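Local coordinates for tyrosyl-tRNA synthetase (Pyrococcus horikoshii, PDB 2CYC), which attaches L-tyrosine to tRNA(Tyr) in an ATP-dependent reaction, working as a homodimeric class I aminoacyl-tRNA synthetase, at the interface of chains A and B. Numbering follows the deposited sequence. Chains: chain A/B, tyrosyl-tRNA synthetase.

The interface of chains A and B. Residues chain A 143; chain B 143, 147, 157, 161-163, 166.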
ATOM      1  N   LEU A 143      10.394   2.568  -3.557  1.00 23.32           N
ATOM      2  CA  LEU A 143      10.180   1.169  -3.244  1.00 25.23           C
ATOM      3  C   LEU A 143      11.425   0.635  -2.545  1.00 24.79           C
ATOM      4  O   LEU A 143      11.338  -0.051  -1.525  1.00 23.87           O
ATOM      5  CB  LEU A 143       9.935   0.383  -4.539  1.00 21.08           C
ATOM      6  CG  LEU A 143       9.960  -1.141  -4.445  1.00 24.15           C
ATOM      7  CD1 LEU A 143       8.923  -1.618  -3.426  1.00 19.89           C
ATOM      8  CD2 LEU A 143       9.683  -1.735  -5.820  1.00 24.55           C
TER
ATOM      9  N   LEU B 143       5.460  -9.380  -3.599  1.00 20.81           N
ATOM     10  CA  LEU B 143       5.960  -8.090  -4.050  1.00 25.23           C
ATOM     11  C   LEU B 143       6.441  -8.258  -5.491  1.00 25.31           C
ATOM     12  O   LEU B 143       6.220  -7.395  -6.340  1.00 25.62           O
ATOM     13  CB  LEU B 143       7.115  -7.647  -3.142  1.00 23.31           C
ATOM     14  CG  LEU B 143       7.818  -6.282  -3.235  1.00 32.84           C
ATOM     15  CD1 LEU B 143       9.222  -6.472  -3.756  1.00 31.33           C
ATOM     16  CD2 LEU B 143       7.033  -5.315  -4.097  1.00 24.99           C
ATOM     17  N   MET B 147       5.365  -6.049  -8.766  1.00 20.81           N
ATOM     18  CA  MET B 147       6.332  -5.313  -9.582  1.00 26.28           C
ATOM     19  C   MET B 147       6.170  -5.601 -11.062  1.00 25.11           C
ATOM     20  O   MET B 147       6.329  -4.709 -11.894  1.00 27.73           O
ATOM     21  CB  MET B 147       7.766  -5.654  -9.156  1.00 26.26           C
ATOM     22  CG  MET B 147       8.143  -5.122  -7.791  1.00 26.34           C
ATOM     23  SD  MET B 147       9.645  -5.885  -7.152  1.00 36.62           S
ATOM     24  CE  MET B 147      10.877  -4.997  -8.109  1.00 31.14           C
ATOM     25  N   MET B 157       9.093  -1.073 -14.524  1.00 52.56           N
ATOM     26  CA  MET B 157       9.761  -1.122 -13.237  1.00 58.77           C
ATOM     27  C   MET B 157      11.119  -0.451 -13.389  1.00 61.51           C
ATOM     28  O   MET B 157      11.959  -0.900 -14.164  1.00 65.25           O
ATOM     29  CB  MET B 157       9.925  -2.577 -12.794  1.00 54.63           C
ATOM     30  CG  MET B 157      10.257  -2.763 -11.323  1.00 61.47           C
ATOM     31  SD  MET B 157       9.044  -2.044 -10.176  1.00 51.68           S
ATOM     32  CE  MET B 157      10.149  -1.246  -9.042  1.00 57.53           C
ATOM     33  N   ILE B 161      11.511   4.123  -8.340  1.00 33.31           N
ATOM     34  CA  ILE B 161      10.076   4.308  -8.544  1.00 31.23           C
ATOM     35  C   ILE B 161       9.475   4.521  -7.150  1.00 28.79           C
ATOM     36  O   ILE B 161       9.885   3.853  -6.195  1.00 22.57           O
ATOM     37  CB  ILE B 161       9.423   3.075  -9.199  1.00 27.68           C
ATOM     38  CG1 ILE B 161       7.947   3.366  -9.488  1.00 30.56           C
ATOM     39  CG2 ILE B 161       9.559   1.859  -8.282  1.00 30.28           C
ATOM     40  CD1 ILE B 161       7.235   2.283 -10.290  1.00 25.37           C
ATOM     41  N   ASP B 162       8.536   5.461  -7.018  1.00 25.17           N
ATOM     42  CA  ASP B 162       7.925   5.720  -5.712  1.00 25.45           C
ATOM     43  C   ASP B 162       7.040   4.538  -5.314  1.00 20.47           C
ATOM     44  O   ASP B 162       6.458   3.877  -6.169  1.00 21.88           O
ATOM     45  CB  ASP B 162       7.106   7.015  -5.732  1.00 26.11           C
ATOM     46  CG  ASP B 162       5.974   6.972  -6.740  1.00 34.92           C
ATOM     47  OD1 ASP B 162       6.240   7.165  -7.948  1.00 37.92           O
ATOM     48  OD2 ASP B 162       4.819   6.737  -6.321  1.00 33.33           O
ATOM     49  N   PHE B 163       6.934   4.279  -4.015  1.00 19.24           N
ATOM     50  CA  PHE B 163       6.158   3.141  -3.523  1.00 18.11           C
ATOM     51  C   PHE B 163       4.669   3.197  -3.844  1.00 16.99           C
ATOM     52  O   PHE B 163       4.037   2.153  -4.036  1.00 20.73           O
ATOM     53  CB  PHE B 163       6.358   2.984  -2.002  1.00 17.73           C
ATOM     54  CG  PHE B 163       5.708   1.753  -1.429  1.00 19.55           C
ATOM     55  CD1 PHE B 163       4.551   1.856  -0.650  1.00 15.88           C
ATOM     56  CD2 PHE B 163       6.224   0.481  -1.714  1.00 16.19           C
ATOM     57  CE1 PHE B 163       3.906   0.705  -0.164  1.00 15.33           C
ATOM     58  CE2 PHE B 163       5.594  -0.678  -1.238  1.00 13.98           C
ATOM     59  CZ  PHE B 163       4.427  -0.567  -0.458  1.00 13.59           C
ATOM     60  N   LEU B 166       3.312   1.117  -6.590  1.00 16.45           N
ATOM     61  CA  LEU B 166       3.217  -0.324  -6.362  1.00 19.53           C
ATOM     62  C   LEU B 166       1.893  -0.675  -5.680  1.00 19.23           C
ATOM     63  O   LEU B 166       1.400  -1.801  -5.801  1.00 15.49           O
ATOM     64  CB  LEU B 166       4.393  -0.822  -5.509  1.00 23.88           C
ATOM     65  CG  LEU B 166       5.715  -1.100  -6.232  1.00 26.15           C
ATOM     66  CD1 LEU B 166       5.531  -2.245  -7.206  1.00 24.68           C
ATOM     67  CD2 LEU B 166       6.178   0.139  -6.974  1.00 26.30           C
TER
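With CG anti to its own backbone N (chi1 168°), A:Leu143 extends its isobutyl group into chain B, while B:Phe163, whose CG is likewise anti to N (chi1 -174°), presents the rim of its ring to it. The leucine opens helix 143-148 and packs among apolar side chains of the partner subunit, part of the two-fold interface of the homodimer. Its two methyls divide the work. A:Leu143 CD1 meets the phenyl edge in the plane of the ring, 3.8 Å from B:Phe163 CD2, and not over a face. The other methyl turns to different side chains: A:Leu143 CD2 lies 4.0 Å from B:Leu166 CG, the branch point of a leucine on helix 164-178; the two leucine side chains run at about a right angle. The end methyl of B:Met157 also lies against CD2, but that residue is poorly ordered and the tightness of the pair is doubtful. At the outer limit of contact, the methyl CE of B:Met147 and CD2 of B:Leu143 stand 4.2 Å from A:Leu143 CD2 and CD1, respectively. Nearer the backbone, A:Leu143 CB packs on the branch methyl CG2 of B:Ile161 at 4.0 Å. The same isoleucine anchors its backbone end: the amide of A:Leu143, in the first turn of its helix, donates to a loop carbonyl of the other subunit. This bond is nearly straight, 165° at the hydrogen, and A:Leu143 N lies 3.0 Å from B:Ile161 O, close to the line of the carbonyl bond.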